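Local structure of pantothenate synthetase (Francisella tularensis subsp. tularensis, 3N8H) at residues P67-T72 with K122-H127; K230-Q235 with K249-D254. The protein probably catalyses the ATP-dependent condensation of pantoate with beta-alanine to pantothenate, through a pantoyl-adenylate intermediate. All blocks are in the same frame, centred on the assembly; numbering follows the deposited sequence. Where two conformers were deposited one is given.

Contact 1 (P67-T72 with K122-H127). With PRO (proline), chain C.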
ATOM      1  N   PRO A  67      12.386 -18.450   9.561  1.00 50.65           N
ATOM      2  CA  PRO A  67      12.749 -19.206   8.357  1.00 44.96           C
ATOM      3  C   PRO A  67      12.320 -20.664   8.425  1.00 40.15           C
ATOM      4  O   PRO A  67      11.833 -21.245   7.441  1.00 42.87           O
ATOM      5  CB  PRO A  67      14.283 -19.097   8.309  1.00 50.53           C
ATOM      6  CG  PRO A  67      14.599 -17.877   9.078  1.00 59.94           C
ATOM      7  CD  PRO A  67      13.541 -17.754  10.153  1.00 54.15           C
ATOM      8  N   ASN A  68      12.504 -21.267   9.592  1.00 43.05           N
ATOM      9  CA  ASN A  68      12.156 -22.682   9.757  1.00 44.27           C
ATOM     10  C   ASN A  68      10.659 -22.893   9.582  1.00 42.12           C
ATOM     11  O   ASN A  68      10.199 -23.851   8.943  1.00 37.62           O
ATOM     12  CB  ASN A  68      12.617 -23.203  11.115  1.00 54.89           C
ATOM     13  CG  ASN A  68      12.637 -24.719  11.175  1.00 67.71           C
ATOM     14  OD1 ASN A  68      13.323 -25.382  10.381  1.00 65.41           O
ATOM     15  ND2 ASN A  68      11.881 -25.282  12.115  1.00 69.86           N
ATOM     16  N   ASP A  69       9.893 -21.980  10.150  1.00 40.03           N
ATOM     17  CA  ASP A  69       8.454 -21.995   9.951  1.00 36.98           C
ATOM     18  C   ASP A  69       8.129 -22.020   8.448  1.00 37.91           C
ATOM     19  O   ASP A  69       7.318 -22.832   7.990  1.00 38.10           O
ATOM     20  CB  ASP A  69       7.816 -20.784  10.626  1.00 36.02           C
ATOM     21  CG  ASP A  69       6.301 -20.797  10.529  1.00 41.53           C
ATOM     22  OD1 ASP A  69       5.717 -21.904  10.435  1.00 38.21           O
ATOM     23  OD2 ASP A  69       5.702 -19.701  10.527  1.00 40.60           O
ATOM     24  N   TYR A  70       8.783 -21.151   7.680  1.00 43.01           N
ATOM     25  CA  TYR A  70       8.540 -21.098   6.244  1.00 43.32           C
ATOM     26  C   TYR A  70       8.941 -22.402   5.567  1.00 42.49           C
ATOM     27  O   TYR A  70       8.197 -22.928   4.748  1.00 41.55           O
ATOM     28  CB  TYR A  70       9.286 -19.928   5.610  1.00 39.63           C
ATOM     29  CG  TYR A  70       9.050 -19.755   4.125  1.00 41.22           C
ATOM     30  CD1 TYR A  70       7.827 -19.285   3.636  1.00 41.67           C
ATOM     31  CD2 TYR A  70      10.061 -20.027   3.204  1.00 38.66           C
ATOM     32  CE1 TYR A  70       7.617 -19.113   2.269  1.00 42.34           C
ATOM     33  CE2 TYR A  70       9.861 -19.854   1.836  1.00 43.39           C
ATOM     34  CZ  TYR A  70       8.639 -19.400   1.373  1.00 49.54           C
ATOM     35  OH  TYR A  70       8.444 -19.230   0.017  1.00 56.02           O
ATOM     36  N   GLN A  71      10.122 -22.912   5.907  1.00 41.99           N
ATOM     37  CA  GLN A  71      10.637 -24.127   5.282  1.00 42.06           C
ATOM     38  C   GLN A  71       9.708 -25.325   5.492  1.00 38.75           C
ATOM     39  O   GLN A  71       9.477 -26.112   4.578  1.00 41.87           O
ATOM     40  CB  GLN A  71      12.020 -24.467   5.828  1.00 53.87           C
ATOM     41  CG  GLN A  71      13.067 -23.390   5.664  1.00 67.97           C
ATOM     42  CD  GLN A  71      14.433 -23.873   6.130  1.00 82.09           C
ATOM     43  OE1 GLN A  71      14.913 -24.915   5.679  1.00 88.87           O
ATOM     44  NE2 GLN A  71      15.059 -23.129   7.043  1.00 80.64           N
ATOM     45  N   THR A  72       9.178 -25.454   6.701  1.00 32.09           N
ATOM     46  CA  THR A  72       8.331 -26.575   7.059  1.00 38.46           C
ATOM     47  C   THR A  72       6.842 -26.332   6.833  1.00 33.66           C
ATOM     48  O   THR A  72       6.041 -27.224   7.081  1.00 33.60           O
ATOM     49  CB  THR A  72       8.522 -26.937   8.551  1.00 46.31           C
ATOM     50  OG1 THR A  72       8.213 -25.790   9.363  1.00 46.31           O
ATOM     51  CG2 THR A  72       9.968 -27.402   8.826  1.00 38.72           C
ATOM     52  N   LYS A 122       3.726  -8.122  18.053  1.00 40.21           N
ATOM     53  CA  LYS A 122       4.947  -7.984  18.845  1.00 44.85           C
ATOM     54  C   LYS A 122       5.712  -9.302  18.809  1.00 40.74           C
ATOM     55  O   LYS A 122       6.946  -9.344  18.732  1.00 33.60           O
ATOM     56  CB  LYS A 122       4.594  -7.624  20.295  1.00 47.59           C
ATOM     57  CG  LYS A 122       5.796  -7.438  21.191  1.00 54.12           C
ATOM     58  CD  LYS A 122       5.374  -7.109  22.611  1.00 58.78           C
ATOM     59  CE  LYS A 122       5.831  -5.717  23.000  1.00 66.57           C
ATOM     60  NZ  LYS A 122       5.648  -5.447  24.450  1.00 70.32           N
ATOM     61  N   SER A 123       4.934 -10.376  18.870  1.00 43.52           N
ATOM     62  CA  SER A 123       5.425 -11.741  18.850  1.00 45.56           C
ATOM     63  C   SER A 123       6.029 -12.075  17.478  1.00 40.82           C
ATOM     64  O   SER A 123       7.000 -12.827  17.384  1.00 40.02           O
ATOM     65  CB  SER A 123       4.262 -12.686  19.183  1.00 42.13           C
ATOM     66  OG  SER A 123       4.710 -13.941  19.621  1.00 48.09           O
ATOM     67  N   ARG A 124       5.464 -11.517  16.414  1.00 32.57           N
ATOM     68  CA  ARG A 124       5.977 -11.796  15.065  1.00 37.04           C
ATOM     69  C   ARG A 124       6.404 -10.515  14.341  1.00 46.06           C
ATOM     70  O   ARG A 124       5.663  -9.967  13.516  1.00 37.04           O
ATOM     71  CB  ARG A 124       4.961 -12.564  14.220  1.00 33.83           C
ATOM     72  CG  ARG A 124       4.400 -13.826  14.893  1.00 36.08           C
ATOM     73  CD  ARG A 124       3.451 -14.560  13.939  1.00 34.40           C
ATOM     74  NE  ARG A 124       4.135 -15.017  12.730  1.00 35.19           N
ATOM     75  CZ  ARG A 124       3.543 -15.657  11.731  1.00 36.02           C
ATOM     76  NH1 ARG A 124       2.243 -15.929  11.805  1.00 31.08           N
ATOM     77  NH2 ARG A 124       4.261 -16.046  10.670  1.00 32.42           N
ATOM     78  N   PRO A 125       7.599 -10.020  14.663  1.00 45.19           N
ATOM     79  CA  PRO A 125       7.980  -8.755  14.063  1.00 45.72           C
ATOM     80  C   PRO A 125       7.973  -8.856  12.539  1.00 46.16           C
ATOM     81  O   PRO A 125       8.562  -9.790  11.974  1.00 39.24           O
ATOM     82  CB  PRO A 125       9.403  -8.537  14.587  1.00 56.03           C
ATOM     83  CG  PRO A 125       9.431  -9.275  15.904  1.00 59.51           C
ATOM     84  CD  PRO A 125       8.524 -10.459  15.722  1.00 52.27           C
ATOM     85  N   GLY A 126       7.300  -7.914  11.875  1.00 38.88           N
ATOM     86  CA  GLY A 126       7.343  -7.845  10.421  1.00 38.68           C
ATOM     87  C   GLY A 126       6.338  -8.772   9.748  1.00 32.67           C
ATOM     88  O   GLY A 126       6.149  -8.725   8.522  1.00 35.40           O
ATOM     89  N   HIS A 127       5.665  -9.600  10.539  1.00 28.97           N
ATOM     90  CA  HIS A 127       4.594 -10.445   9.995  1.00 31.92           C
ATOM     91  C   HIS A 127       3.430  -9.610   9.403  1.00 36.73           C
ATOM     92  O   HIS A 127       2.971  -9.889   8.306  1.00 33.59           O
ATOM     93  CB  HIS A 127       4.048 -11.392  11.066  1.00 32.44           C
ATOM     94  CG  HIS A 127       2.764 -12.061  10.681  1.00 33.14           C
ATOM     95  ND1 HIS A 127       2.693 -13.039   9.709  1.00 32.86           N
ATOM     96  CD2 HIS A 127       1.493 -11.888  11.132  1.00 34.12           C
ATOM     97  CE1 HIS A 127       1.439 -13.440   9.576  1.00 36.29           C
ATOM     98  NE2 HIS A 127       0.688 -12.752  10.420  1.00 31.12           N
TER
HETATM   99  N   PRO C 271      -1.893 -17.641   8.947  1.00 51.27           N
HETATM  100  CA  PRO C 271      -0.955 -16.635   8.457  1.00 45.52           C
HETATM  101  C   PRO C 271       0.475 -17.003   8.855  1.00 41.94           C
HETATM  102  O   PRO C 271       0.663 -17.944   9.637  1.00 37.97           O
HETATM  103  CB  PRO C 271      -1.406 -15.367   9.185  1.00 46.90           C
HETATM  104  CG  PRO C 271      -2.874 -15.564   9.377  1.00 56.84           C
HETATM  105  CD  PRO C 271      -3.070 -17.042   9.601  1.00 48.68           C
HETATM  106  O   HOH W   1       7.029 -17.322  10.813  1.00 34.18           O
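D69 sends its carboxylate out from helix 67-72 with CG anti to the backbone N (chi1 -176°), and R124 answers from the turn after helix 120-123 with a chain that runs straight through chi2 and then bends at chi3, which brings its guanidinium round to the acid. The two side chains cross at about a right angle, their planes 62° apart. D69 OD2 lies 3.9 Å from R124 NH2, a long salt bridge in which the oxygen sits well out of the guanidinium plane, so the attraction is electrostatic, with neither group offering a hydrogen bond to the other. A water fills in the polar link: it donates to D69 OD2 at 2.7 Å and accepts a weak bond from R124 NH2 at 3.1 Å. The stronger partners lie beside the contact, R190 for D69 and N65 for R124 NE, and probably orient the two groups.

The other terminal nitrogen, R124 NH1, meets the bound proline at the guanidinium edge, giving a weak but straight bond (167°) to PRO O at 3.4 Å. H127 lies over one face of the R124 guanidinium, with H127 ND1 3.4 Å above its plane, while its ring edge reaches the ligand: H127 CE1 is 3.5 Å from PRO CB. R190 also hydrogen-bonds the proline, so two arginines line this part of the pocket, consistent with binding a carboxylate.

H127 opens helix 127-142 and is tied through ND1 to the backbone of Q63; the residue before R124, S123, packs against strand 230-237.

Contact 2 (K230-Q235 with K249-D254); sequences KLQYIQ and KVRLID
Strands 230-237 and 250-257 are the outer members of a three-stranded antiparallel sheet, and what joins them here is side chains reaching across the middle strand, 240-247. Q232 and Y233 both face A244 in a classic beta bulge, which is consistent with both reaching the same arginine. R251 extends from CG to NE and crosses Q232 at about a right angle. R251 NE gives a nearly straight hydrogen bond to Q232 OE1, 3.2 Å long with an angle of 174° at the hydrogen. The oxygen lies in the guanidinium plane, whereas the donor is tilted 35° from the plane of the amide carbonyl. R251 NH2 comes within 3.8 Å of Y233 CE1, oblique to the tyrosine ring, the two planes being 45° apart. Farther along, a water donates both to Y233 OH and to the backbone oxygen D254 O, each at 3.1 Å.

E120 supplies the charge: it forms a salt bridge with R251 NH1 and a hydrogen bond with Y233 OH. With NE held by Q232, NH1 by E120 and NH2 by S123, each guanidinium nitrogen has an acceptor in this conformer, which would partly offset its charge; a second deposited conformer suggests that the group is not fully fixed.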
ATOM      1  N   LYS A 230       5.021 -24.525  25.337  1.00 36.74           N
ATOM      2  CA  LYS A 230       5.619 -23.266  25.828  1.00 42.00           C
ATOM      3  C   LYS A 230       4.778 -22.070  25.447  1.00 36.47           C
ATOM      4  O   LYS A 230       4.656 -21.705  24.275  1.00 31.22           O
ATOM      5  CB  LYS A 230       7.063 -23.063  25.351  1.00 39.79           C
ATOM      6  CG  LYS A 230       8.088 -23.797  26.224  1.00 57.34           C
ATOM      7  CD  LYS A 230       9.355 -24.169  25.464  1.00 72.53           C
ATOM      8  CE  LYS A 230      10.323 -24.941  26.366  1.00 81.25           C
ATOM      9  NZ  LYS A 230      10.941 -26.115  25.683  1.00 83.41           N
ATOM     10  N   LEU A 231       4.187 -21.467  26.461  1.00 34.75           N
ATOM     11  CA  LEU A 231       3.294 -20.349  26.246  1.00 42.44           C
ATOM     12  C   LEU A 231       4.113 -19.132  25.765  1.00 40.25           C
ATOM     13  O   LEU A 231       5.134 -18.793  26.346  1.00 45.41           O
ATOM     14  CB  LEU A 231       2.525 -20.083  27.545  1.00 47.79           C
ATOM     15  CG  LEU A 231       1.235 -19.260  27.593  1.00 58.32           C
ATOM     16  CD1 LEU A 231       1.548 -17.790  27.437  1.00 66.12           C
ATOM     17  CD2 LEU A 231       0.209 -19.722  26.561  1.00 51.68           C
ATOM     18  N   GLN A 232       3.689 -18.526  24.661  1.00 39.27           N
ATOM     19  CA  GLN A 232       4.256 -17.258  24.186  1.00 38.12           C
ATOM     20  C   GLN A 232       3.635 -16.070  24.914  1.00 38.63           C
ATOM     21  O   GLN A 232       4.337 -15.219  25.485  1.00 38.05           O
ATOM     22  CB  GLN A 232       4.041 -17.107  22.671  1.00 44.27           C
ATOM     23  CG  GLN A 232       4.834 -18.078  21.822  1.00 51.70           C
ATOM     24  CD  GLN A 232       6.070 -17.436  21.195  1.00 55.01           C
ATOM     25  OE1 GLN A 232       5.963 -16.704  20.202  1.00 46.33           O
ATOM     26  NE2 GLN A 232       7.254 -17.719  21.765  1.00 47.23           N
ATOM     27  N   TYR A 233       2.310 -15.987  24.858  1.00 35.92           N
ATOM     28  CA  TYR A 233       1.603 -14.946  25.595  1.00 40.08           C
ATOM     29  C   TYR A 233       0.181 -15.387  25.846  1.00 36.62           C
ATOM     30  O   TYR A 233      -0.361 -16.252  25.147  1.00 29.54           O
ATOM     31  CB  TYR A 233       1.638 -13.596  24.859  1.00 36.49           C
ATOM     32  CG  TYR A 233       0.943 -13.595  23.515  1.00 38.82           C
ATOM     33  CD1 TYR A 233       1.672 -13.732  22.329  1.00 34.90           C
ATOM     34  CD2 TYR A 233      -0.439 -13.471  23.428  1.00 41.63           C
ATOM     35  CE1 TYR A 233       1.039 -13.739  21.097  1.00 32.27           C
ATOM     36  CE2 TYR A 233      -1.078 -13.481  22.203  1.00 43.79           C
ATOM     37  CZ  TYR A 233      -0.334 -13.611  21.040  1.00 36.91           C
ATOM     38  OH  TYR A 233      -0.977 -13.613  19.819  1.00 37.30           O
ATOM     39  N   ILE A 234      -0.400 -14.834  26.897  1.00 32.21           N
ATOM     40  CA  ILE A 234      -1.836 -14.942  27.113  1.00 36.43           C
ATOM     41  C   ILE A 234      -2.291 -13.607  27.689  1.00 43.70           C
ATOM     42  O   ILE A 234      -1.666 -13.065  28.612  1.00 38.08           O
ATOM     43  CB  ILE A 234      -2.231 -16.134  28.029  1.00 36.69           C
ATOM     44  CG1 ILE A 234      -3.755 -16.326  28.048  1.00 35.36           C
ATOM     45  CG2 ILE A 234      -1.654 -15.967  29.454  1.00 40.79           C
ATOM     46  CD1 ILE A 234      -4.177 -17.697  28.608  1.00 37.22           C
ATOM     47  N   GLN A 235      -3.351 -13.055  27.115  1.00 34.73           N
ATOM     48  CA  GLN A 235      -3.802 -11.732  27.516  1.00 39.85           C
ATOM     49  C   GLN A 235      -5.297 -11.565  27.339  1.00 43.29           C
ATOM     50  O   GLN A 235      -5.918 -12.187  26.458  1.00 36.18           O
ATOM     51  CB  GLN A 235      -3.096 -10.661  26.676  1.00 46.34           C
ATOM     52  CG  GLN A 235      -1.612 -10.534  26.945  1.00 62.78           C
ATOM     53  CD  GLN A 235      -1.140  -9.093  26.955  1.00 74.24           C
ATOM     54  OE1 GLN A 235      -1.883  -8.171  26.598  1.00 74.83           O
ATOM     55  NE2 GLN A 235       0.104  -8.892  27.358  1.00 81.09           N
ATOM     56  N   LYS A 249       8.204 -27.316  17.677  1.00 30.01           N
ATOM     57  CA  LYS A 249       8.501 -26.191  16.781  1.00 35.70           C
ATOM     58  C   LYS A 249       7.254 -25.606  16.142  1.00 34.87           C
ATOM     59  O   LYS A 249       7.342 -24.749  15.249  1.00 38.79           O
ATOM     60  CB  LYS A 249       9.462 -26.610  15.665  1.00 54.69           C
ATOM     61  CG  LYS A 249      10.932 -26.606  16.050  1.00 67.72           C
ATOM     62  CD  LYS A 249      11.398 -27.965  16.527  1.00 79.32           C
ATOM     63  CE  LYS A 249      12.895 -27.940  16.834  1.00 90.05           C
ATOM     64  NZ  LYS A 249      13.450 -29.292  17.156  1.00 95.20           N
ATOM     65  N   VAL A 250       6.091 -26.059  16.601  1.00 40.54           N
ATOM     66  CA  VAL A 250       4.831 -25.670  15.978  1.00 41.88           C
ATOM     67  C   VAL A 250       4.197 -24.550  16.773  1.00 37.38           C
ATOM     68  O   VAL A 250       3.901 -24.719  17.953  1.00 36.16           O
ATOM     69  CB  VAL A 250       3.835 -26.881  15.854  1.00 40.24           C
ATOM     70  CG1 VAL A 250       2.498 -26.437  15.212  1.00 33.10           C
ATOM     71  CG2 VAL A 250       4.464 -27.993  15.058  1.00 39.56           C
ATOM     72  N   ARG A 251       3.983 -23.403  16.126  1.00 36.00           N
ATOM     73  CA  ARG A 251       3.432 -22.260  16.837  1.00 35.69           C
ATOM     74  C   ARG A 251       1.946 -22.120  16.506  1.00 36.73           C
ATOM     75  O   ARG A 251       1.591 -21.918  15.347  1.00 37.69           O
ATOM     76  CB  ARG A 251       4.181 -20.974  16.484  1.00 35.73           C
ATOM     77  CG  ARG A 251       3.845 -19.772  17.368  1.00 31.57           C
ATOM     78  CD  ARG A 251       4.503 -18.480  16.817  1.00 39.55           C
ATOM     79  NE  ARG A 251       4.113 -17.345  17.635  1.00 32.52           N
ATOM     80  CZ  ARG A 251       3.012 -16.620  17.430  1.00 30.03           C
ATOM     81  NH1 ARG A 251       2.233 -16.888  16.405  1.00 27.86           N
ATOM     82  NH2 ARG A 251       2.707 -15.615  18.241  1.00 30.96           N
ATOM     83  N   LEU A 252       1.095 -22.246  17.522  1.00 32.88           N
ATOM     84  CA  LEU A 252      -0.362 -22.104  17.365  1.00 32.81           C
ATOM     85  C   LEU A 252      -0.922 -20.908  18.139  1.00 35.66           C
ATOM     86  O   LEU A 252      -0.370 -20.535  19.176  1.00 31.74           O
ATOM     87  CB  LEU A 252      -1.062 -23.362  17.860  1.00 25.83           C
ATOM     88  CG  LEU A 252      -0.648 -24.657  17.151  1.00 38.13           C
ATOM     89  CD1 LEU A 252      -1.487 -25.802  17.684  1.00 31.55           C
ATOM     90  CD2 LEU A 252      -0.762 -24.505  15.613  1.00 33.05           C
ATOM     91  N   ILE A 253      -2.017 -20.320  17.631  1.00 29.79           N
ATOM     92  CA  ILE A 253      -2.655 -19.178  18.277  1.00 27.90           C
ATOM     93  C   ILE A 253      -4.142 -19.428  18.389  1.00 40.98           C
ATOM     94  O   ILE A 253      -4.710 -20.295  17.691  1.00 30.87           O
ATOM     95  CB  ILE A 253      -2.415 -17.828  17.519  1.00 30.20           C
ATOM     96  CG1 ILE A 253      -3.431 -17.602  16.375  1.00 34.20           C
ATOM     97  CG2 ILE A 253      -0.980 -17.736  17.017  1.00 35.65           C
ATOM     98  CD1 ILE A 253      -3.222 -16.303  15.589  1.00 33.69           C
ATOM     99  N   ASP A 254      -4.763 -18.664  19.274  1.00 36.60           N
ATOM    100  CA  ASP A 254      -6.200 -18.726  19.484  1.00 34.34           C
ATOM    101  C   ASP A 254      -6.726 -17.421  20.124  1.00 37.79           C
ATOM    102  O   ASP A 254      -5.989 -16.668  20.762  1.00 34.46           O
ATOM    103  CB  ASP A 254      -6.537 -19.948  20.367  1.00 32.18           C
ATOM    104  CG  ASP A 254      -7.992 -20.362  20.261  1.00 34.47           C
ATOM    105  OD1 ASP A 254      -8.770 -19.725  19.478  1.00 37.42           O
ATOM    106  OD2 ASP A 254      -8.374 -21.303  20.984  1.00 33.90           O
TER
HETATM  107  O   HOH W   2      -3.785 -14.886  19.537  1.00 31.03           O

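Both segments of contact 1 precede those of contact 2 along the chain, and the centres of the two contacts lie 13 Å apart. They meet where helix 120-123 ends against the small antiparallel sheet: S123 CB is 3.9 Å from Y233 CE1, and R124 CD packs on R251 NH1 at 3.6 Å. Neighbouring residues of one turn therefore face two ways, R124 toward the proline pocket and S123 toward the sheet. Contact 1 reaches the ligand directly, whereas contact 2 lies farther off, with the R251 side chain about 7 Å from the bound proline. The sheet is thus joined to the pocket indirectly, through the packing of R251 on R124.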